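Local coordinates for protein UDP-N-acetylglucosamine pyrophosphorylase (Entamoeba histolytica, PDB 3OC9) that probably transfers the uridylyl group of UTP to N-acetylglucosamine 1-phosphate, giving UDP-N-acetylglucosamine and diphosphate, as a nucleotidyltransferase of the UDPGP type 1 family, at residues A[178-183]-A[200-205]; A[93-98]-A[170-175]; A[193-198]-A[210-215]. One frame throughout, in Å; residues are numbered along the deposited sequence. Where two conformers were deposited one is given.

How the interactions relate
All three contacts pack helix or loop residues against one mixed beta sheet, the core of the GT-A-like nucleotidyltransferase fold. Along the chain, interaction 2 comes first; its helix 169-176 leads directly into strand 180-184, where interaction 1 begins. Interactions 1 and 3 cross, since both use helix 196-204: its later part meets the strand before it, and its start, with the preceding loop, meets strand 209-215 after it. Their centres lie about 10 Å apart. Interaction 2 is about 14 Å from interaction 1 and about 20 Å from interaction 3. Tyr180 and Ser181, neighbours on strand 180-184, face opposite ways, the serine onto Met173, so helices 196-204 and 169-176 cover opposite faces of the shared sheet.

Interaction 1 (A[178-183]-A[200-205]); sequences IKYSVA and GYMDLL
Tyr180, at the start of strand 180-184, reaches out to Met202 and Asp203 on helix 196-204, the next helix in the chain, so the contact is a strand-to-helix step of the Rossmann-like nucleotidyltransferase core. The apolar part is a Met-aromatic contact. The two side chains slide past one another in opposite directions, and Met202 SD lies 4.8 Å from the centroid of the Tyr180 ring, in an oblique position 47° off the ring normal. Bending at chi3 (-58°) brings the methyl back to the same ring carbon that the sulfur meets, with CE 3.8 Å from Tyr180 CD1. A flexible, polarisable methionine suits this place because it can mould itself to a fixed aromatic ring.

The polar part is one hydrogen bond: Tyr180 OH donates to Asp203 OD1 over 2.8 Å. Tyrosine serves both needs, its ring spanning the distance from strand to helix and its hydroxyl reaching the partly exposed aspartate. The carboxylate stands steeply to the ring, their planes 78° apart. Its other oxygen, OD2, forms a salt bridge with Arg26 of helix 21-32, which should favour the charged form of Asp203. Tyr180 OH meets OD1 at the anti lone pair, on the side away from OD2.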
# COMPACT_ATOMS: atom_id res chain seq x y z
N ILE A 178 -1.61 20.83 1.49
CA ILE A 178 -1.01 19.48 1.41
C ILE A 178 0.14 19.41 0.38
O ILE A 178 -0.03 19.76 -0.80
CB ILE A 178 -2.08 18.40 1.13
CG1 ILE A 178 -3.07 18.31 2.31
CG2 ILE A 178 -1.41 17.00 0.80
CD1 ILE A 178 -4.35 17.48 2.02
N LYS A 179 1.32 19.01 0.86
CA LYS A 179 2.56 19.00 0.06
C LYS A 179 3.08 17.60 -0.31
O LYS A 179 3.74 17.43 -1.34
CB LYS A 179 3.69 19.77 0.78
CG LYS A 179 3.41 21.27 1.09
CD LYS A 179 3.37 22.10 -0.20
CE LYS A 179 3.24 23.59 0.08
NZ LYS A 179 3.69 24.37 -1.11
N TYR A 180 2.82 16.61 0.56
CA TYR A 180 3.32 15.22 0.35
C TYR A 180 2.24 14.16 0.64
O TYR A 180 1.54 14.28 1.65
CB TYR A 180 4.53 14.94 1.27
CG TYR A 180 5.75 15.82 1.02
CD1 TYR A 180 6.52 15.66 -0.14
CD2 TYR A 180 6.13 16.82 1.93
CE1 TYR A 180 7.65 16.47 -0.38
CE2 TYR A 180 7.27 17.65 1.68
CZ TYR A 180 8.01 17.45 0.53
OH TYR A 180 9.13 18.23 0.24
N SER A 181 2.10 13.15 -0.23
CA SER A 181 1.10 12.06 -0.06
C SER A 181 1.78 10.68 -0.17
O SER A 181 2.66 10.49 -1.03
CB SER A 181 -0.03 12.16 -1.13
OG SER A 181 -0.75 13.41 -1.09
N VAL A 182 1.42 9.74 0.71
CA VAL A 182 1.90 8.34 0.60
C VAL A 182 0.80 7.44 0.00
O VAL A 182 -0.32 7.36 0.57
CB VAL A 182 2.37 7.75 1.97
CG1 VAL A 182 2.86 6.31 1.81
CG2 VAL A 182 3.45 8.61 2.60
N ALA A 183 1.10 6.81 -1.15
CA ALA A 183 0.18 5.87 -1.82
C ALA A 183 0.62 4.41 -1.65
O ALA A 183 1.76 4.06 -1.99
CB ALA A 183 0.08 6.22 -3.34
N GLY A 200 9.98 13.13 6.38
CA GLY A 200 11.17 13.95 6.66
C GLY A 200 12.33 13.74 5.68
O GLY A 200 13.00 14.70 5.26
N TYR A 201 12.54 12.48 5.29
CA TYR A 201 13.59 12.12 4.29
C TYR A 201 13.31 12.78 2.92
O TYR A 201 14.21 13.44 2.33
CB TYR A 201 13.72 10.59 4.20
CG TYR A 201 15.01 10.04 3.58
CD1 TYR A 201 16.18 9.95 4.33
CD2 TYR A 201 15.04 9.57 2.25
CE1 TYR A 201 17.37 9.42 3.79
CE2 TYR A 201 16.24 9.04 1.68
CZ TYR A 201 17.40 8.97 2.46
OH TYR A 201 18.59 8.47 1.92
N MET A 202 12.09 12.64 2.40
CA MET A 202 11.77 13.26 1.11
C MET A 202 11.78 14.81 1.14
O MET A 202 12.11 15.45 0.13
CB MET A 202 10.56 12.60 0.41
CG MET A 202 9.18 12.93 0.94
SD MET A 202 7.88 12.04 -0.01
CE MET A 202 8.14 12.60 -1.69
N ASP A 203 11.48 15.42 2.30
CA ASP A 203 11.51 16.90 2.36
C ASP A 203 12.93 17.45 2.34
O ASP A 203 13.21 18.38 1.58
CB ASP A 203 10.71 17.47 3.54
CG ASP A 203 10.59 19.00 3.49
OD1 ASP A 203 9.98 19.56 2.54
OD2 ASP A 203 11.12 19.66 4.41
N LEU A 204 13.82 16.85 3.12
CA LEU A 204 15.19 17.37 3.21
C LEU A 204 16.02 17.12 1.92
O LEU A 204 16.92 17.93 1.59
CB LEU A 204 15.88 16.92 4.52
CG LEU A 204 15.18 17.34 5.85
CD1 LEU A 204 15.95 16.88 7.09
CD2 LEU A 204 14.89 18.85 5.95
N LEU A 205 15.68 16.06 1.17
CA LEU A 205 16.30 15.79 -0.15
C LEU A 205 15.55 16.43 -1.35
O LEU A 205 16.02 16.33 -2.50
CB LEU A 205 16.51 14.28 -0.37
CG LEU A 205 17.50 13.52 0.54
CD1 LEU A 205 17.54 12.04 0.14
CD2 LEU A 205 18.91 14.11 0.49

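Interaction 2 (A[93-98]-A[170-175]); sequences MIHWFL and LEFMNE
Phe172 of helix 169-176 points its ring at His95 and Phe97 of strand 95-100, in an alpha/beta layer of the nucleotidyltransferase core where helix residues 170-175 and strand residues 95-98 run almost exactly antiparallel, at 175°. The axes of these short segments come no closer than 11.8 Å, a spacing that large side chains can bridge. From CB the Phe172 chain sets off with CG anti to the backbone N (chi1 -178°), and the ring reaches the strand with one edge. Its first contact atom, CD2, lies 3.8 Å from Phe97 CZ, meeting that ring at its edge, near its plane. Next round the ring, CE2 bridges the two strand residues, 3.9 Å from His95 ND1 and 4.0 Å from Phe97 CZ. At the tip, CZ comes over the imidazole.

The result is a T-shaped stack, the phenylalanine edge against the histidine face, with planes at 86° and centroids 5.2 Å apart. Phenylalanine suits this position because its C-H edge carries a slight positive charge and can lie against a pi face. His95 ND1 is hydrogen-bonded to His126 NE2, which restrains the rotation of the imidazole; the His126 ring also meets those of Phe97 and Phe172. Beside this aromatic group, Met173, its chain extended beyond CG, places its terminal CE 3.9 Å from Phe97 CE2.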
# COMPACT_ATOMS: atom_id res chain seq x y z
N MET A 93 -4.81 17.07 11.60
CA MET A 93 -5.64 16.25 10.68
C MET A 93 -4.84 15.69 9.49
O MET A 93 -4.16 16.45 8.80
CB MET A 93 -6.87 17.07 10.19
CG MET A 93 -7.88 16.28 9.33
SD MET A 93 -9.49 17.10 9.04
CE MET A 93 -10.26 16.89 10.63
N ILE A 94 -4.94 14.37 9.27
CA ILE A 94 -4.45 13.72 8.02
C ILE A 94 -5.62 13.33 7.10
O ILE A 94 -6.37 12.42 7.42
CB ILE A 94 -3.58 12.44 8.33
CG1 ILE A 94 -2.38 12.77 9.23
CG2 ILE A 94 -3.09 11.77 6.99
CD1 ILE A 94 -1.67 11.48 9.82
N HIS A 95 -5.79 14.01 5.96
CA HIS A 95 -6.85 13.67 4.98
C HIS A 95 -6.52 12.32 4.25
O HIS A 95 -5.35 12.06 3.96
CB HIS A 95 -7.08 14.84 3.99
CG HIS A 95 -7.82 16.01 4.59
ND1 HIS A 95 -9.19 16.06 4.68
CD2 HIS A 95 -7.37 17.15 5.18
CE1 HIS A 95 -9.56 17.18 5.28
NE2 HIS A 95 -8.47 17.86 5.61
N TRP A 96 -7.56 11.50 3.99
CA TRP A 96 -7.43 10.14 3.41
C TRP A 96 -8.31 10.04 2.15
O TRP A 96 -9.54 10.18 2.24
CB TRP A 96 -7.86 9.08 4.46
CG TRP A 96 -7.77 7.59 4.06
CD1 TRP A 96 -7.19 7.05 2.92
CD2 TRP A 96 -8.25 6.48 4.83
NE1 TRP A 96 -7.31 5.66 2.95
CE2 TRP A 96 -7.95 5.29 4.10
CE3 TRP A 96 -8.91 6.37 6.07
CZ2 TRP A 96 -8.29 4.01 4.57
CZ3 TRP A 96 -9.25 5.08 6.54
CH2 TRP A 96 -8.92 3.91 5.79
N PHE A 97 -7.67 9.81 0.99
CA PHE A 97 -8.36 9.71 -0.31
C PHE A 97 -8.41 8.22 -0.72
O PHE A 97 -7.36 7.57 -0.85
CB PHE A 97 -7.63 10.60 -1.36
CG PHE A 97 -7.48 12.05 -0.91
CD1 PHE A 97 -8.56 12.95 -1.01
CD2 PHE A 97 -6.28 12.51 -0.37
CE1 PHE A 97 -8.45 14.28 -0.55
CE2 PHE A 97 -6.14 13.84 0.08
CZ PHE A 97 -7.24 14.73 -0.02
N LEU A 98 -9.63 7.70 -0.91
CA LEU A 98 -9.84 6.26 -1.16
C LEU A 98 -10.41 6.04 -2.55
O LEU A 98 -11.54 6.44 -2.84
CB LEU A 98 -10.80 5.65 -0.13
CG LEU A 98 -10.30 5.52 1.30
CD1 LEU A 98 -10.72 6.75 2.07
CD2 LEU A 98 -10.89 4.25 1.95
N LEU A 170 -6.78 17.46 -6.56
CA LEU A 170 -5.57 18.29 -6.65
C LEU A 170 -5.86 19.76 -6.24
O LEU A 170 -5.05 20.38 -5.53
CB LEU A 170 -4.87 18.20 -8.02
CG LEU A 170 -4.49 16.79 -8.54
CD1 LEU A 170 -3.73 16.88 -9.86
CD2 LEU A 170 -3.65 16.02 -7.51
N GLU A 171 -7.01 20.29 -6.66
CA GLU A 171 -7.45 21.63 -6.22
C GLU A 171 -7.62 21.69 -4.69
O GLU A 171 -7.18 22.65 -4.05
CB GLU A 171 -8.74 22.06 -6.94
CG GLU A 171 -8.51 22.51 -8.39
CD GLU A 171 -9.74 23.11 -9.06
OE1 GLU A 171 -10.73 23.42 -8.37
OE2 GLU A 171 -9.69 23.30 -10.29
N PHE A 172 -8.25 20.65 -4.11
CA PHE A 172 -8.45 20.53 -2.65
C PHE A 172 -7.11 20.47 -1.89
O PHE A 172 -6.94 21.13 -0.84
CB PHE A 172 -9.32 19.29 -2.34
CG PHE A 172 -9.66 19.09 -0.87
CD1 PHE A 172 -10.70 19.80 -0.28
CD2 PHE A 172 -8.98 18.14 -0.11
CE1 PHE A 172 -11.04 19.59 1.08
CE2 PHE A 172 -9.29 17.92 1.25
CZ PHE A 172 -10.33 18.65 1.85
N MET A 173 -6.15 19.68 -2.40
CA MET A 173 -4.81 19.65 -1.79
C MET A 173 -4.14 21.05 -1.71
O MET A 173 -3.59 21.43 -0.66
CB MET A 173 -3.87 18.65 -2.50
CG MET A 173 -4.22 17.17 -2.28
SD MET A 173 -3.20 16.11 -3.38
CE MET A 173 -3.55 14.46 -2.73
N ASN A 174 -4.20 21.83 -2.80
CA ASN A 174 -3.63 23.19 -2.79
C ASN A 174 -4.34 24.11 -1.78
O ASN A 174 -3.68 24.87 -1.06
CB ASN A 174 -3.60 23.80 -4.22
CG ASN A 174 -2.58 23.10 -5.14
OD1 ASN A 174 -1.49 22.69 -4.71
ND2 ASN A 174 -2.93 22.96 -6.42
N GLU A 175 -5.66 24.02 -1.71
CA GLU A 175 -6.47 24.81 -0.74
C GLU A 175 -6.06 24.53 0.73
O GLU A 175 -5.94 25.46 1.54
CB GLU A 175 -7.95 24.50 -0.97
CG GLU A 175 -8.93 25.02 0.09
CD GLU A 175 -10.39 24.63 -0.20
OE1 GLU A 175 -10.65 23.90 -1.20
OE2 GLU A 175 -11.28 25.07 0.57

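Interaction 3 (A[193-198]-A[210-215]); sequences DVDPNM and CIKIVK
Met198, in the first turn of helix 196-204, and Lys212, on strand 209-215, bury the most surface and lie across each other. Both chains are extended beyond CG and cross at an angle, which lays the methionine sulfur on the aliphatic end of the lysine: SD is 3.7 Å from Lys212 CE. The methyl goes on to the strand backbone, with Met198 CE 3.5 Å from Cys210 O. Closer to its own helix, Met198 CG packs on Cys210 SG at 4.1 Å, and the small cysteine suits a place where helix and strand come close. Methionine, unbranched and apolar, packs on the lysine methylenes and leaves the ammonium to its acidic partners.

The extended Lys212 chain carries NZ past the Met198 sulfur to Asp195, where NZ lies 2.9 Å from OD2 in a salt bridge using the anti lone pair of that oxygen. The buried ammonium has a second anionic partner, Glu332, and donates to a water that donates to Asp193 O; this setting should favour its charged form. The other Asp195 oxygen, OD1, accepts from Asn197 ND2 at the syn lone pair, and from Asn197 N at 3.2 Å, from above the carboxylate plane. Asp195 occupies the N-cap position, and the bond from Asn197 N is its capping bond: a helix N-terminus capped by an aspartate and tied by a buried salt bridge to the central sheet.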
# COMPACT_ATOMS: atom_id res chain seq x y z
N ASP A 193 1.78 3.52 6.73
CA ASP A 193 0.89 4.62 6.30
C ASP A 193 1.69 5.92 6.12
O ASP A 193 2.71 5.88 5.42
CB ASP A 193 -0.37 4.73 7.20
CG ASP A 193 -1.25 3.46 7.13
OD1 ASP A 193 -1.41 2.90 6.03
OD2 ASP A 193 -1.80 3.00 8.17
N VAL A 194 1.29 7.04 6.74
CA VAL A 194 2.04 8.33 6.59
C VAL A 194 3.27 8.34 7.54
O VAL A 194 3.26 8.98 8.60
CB VAL A 194 1.10 9.59 6.73
CG1 VAL A 194 1.86 10.92 6.46
CG2 VAL A 194 -0.11 9.50 5.78
N ASP A 195 4.32 7.61 7.14
CA ASP A 195 5.51 7.32 7.98
C ASP A 195 6.33 8.61 8.20
O ASP A 195 6.89 9.13 7.24
CB ASP A 195 6.36 6.23 7.27
CG ASP A 195 7.65 5.86 8.02
OD1 ASP A 195 7.83 6.30 9.17
OD2 ASP A 195 8.51 5.12 7.45
N PRO A 196 6.42 9.13 9.46
CA PRO A 196 7.18 10.39 9.66
C PRO A 196 8.65 10.31 9.18
O PRO A 196 9.20 11.33 8.72
CB PRO A 196 7.11 10.64 11.18
CG PRO A 196 6.10 9.70 11.72
CD PRO A 196 5.80 8.63 10.70
N ASN A 197 9.28 9.12 9.33
CA ASN A 197 10.67 8.90 8.84
C ASN A 197 10.80 9.20 7.34
O ASN A 197 11.76 9.87 6.88
CB ASN A 197 11.14 7.44 9.11
CG ASN A 197 11.15 7.08 10.60
OD1 ASN A 197 12.02 7.53 11.36
ND2 ASN A 197 10.18 6.25 11.02
N MET A 198 9.81 8.72 6.58
CA MET A 198 9.80 8.87 5.09
C MET A 198 9.45 10.32 4.65
O MET A 198 10.05 10.86 3.70
CB MET A 198 8.83 7.80 4.51
CG MET A 198 8.64 7.80 3.00
SD MET A 198 7.29 6.64 2.57
CE MET A 198 7.67 6.42 0.84
N CYS A 210 9.60 9.34 -3.67
CA CYS A 210 10.41 8.51 -2.77
C CYS A 210 9.87 7.06 -2.84
O CYS A 210 8.70 6.79 -2.44
CB CYS A 210 10.38 9.07 -1.33
SG CYS A 210 11.39 8.11 -0.08
N ILE A 211 10.70 6.12 -3.32
CA ILE A 211 10.29 4.71 -3.58
C ILE A 211 10.83 3.76 -2.49
O ILE A 211 12.06 3.60 -2.39
CB ILE A 211 10.81 4.19 -4.97
CG1 ILE A 211 10.42 5.16 -6.10
CG2 ILE A 211 10.27 2.76 -5.27
CD1 ILE A 211 11.13 4.86 -7.51
N LYS A 212 9.95 3.13 -1.68
CA LYS A 212 10.39 2.09 -0.71
C LYS A 212 10.71 0.75 -1.42
O LYS A 212 9.96 0.31 -2.31
CB LYS A 212 9.37 1.90 0.46
CG LYS A 212 9.58 2.96 1.62
CD LYS A 212 8.49 2.90 2.71
CE LYS A 212 8.93 3.63 4.01
NZ LYS A 212 7.84 3.54 5.11
N ILE A 213 11.83 0.11 -1.04
CA ILE A 213 12.27 -1.16 -1.65
C ILE A 213 12.67 -2.19 -0.59
O ILE A 213 13.02 -1.82 0.55
CB ILE A 213 13.43 -0.98 -2.74
CG1 ILE A 213 14.77 -0.50 -2.12
CG2 ILE A 213 12.97 -0.02 -3.87
CD1 ILE A 213 15.71 -1.65 -1.53
N VAL A 214 12.61 -3.46 -0.98
CA VAL A 214 13.26 -4.55 -0.22
C VAL A 214 14.44 -5.12 -1.05
O VAL A 214 14.34 -5.26 -2.27
CB VAL A 214 12.25 -5.70 0.17
CG1 VAL A 214 11.21 -5.20 1.19
CG2 VAL A 214 11.53 -6.35 -1.10
N LYS A 215 15.55 -5.44 -0.39
CA LYS A 215 16.67 -6.12 -1.09
C LYS A 215 16.30 -7.53 -1.59
O LYS A 215 15.89 -8.40 -0.79
CB LYS A 215 17.87 -6.24 -0.14
CG LYS A 215 18.70 -5.00 0.02
CD LYS A 215 20.01 -5.41 0.75
CE LYS A 215 21.02 -4.31 0.78
NZ LYS A 215 22.15 -4.66 1.73
O HOH W 1 4.94 3.94 4.98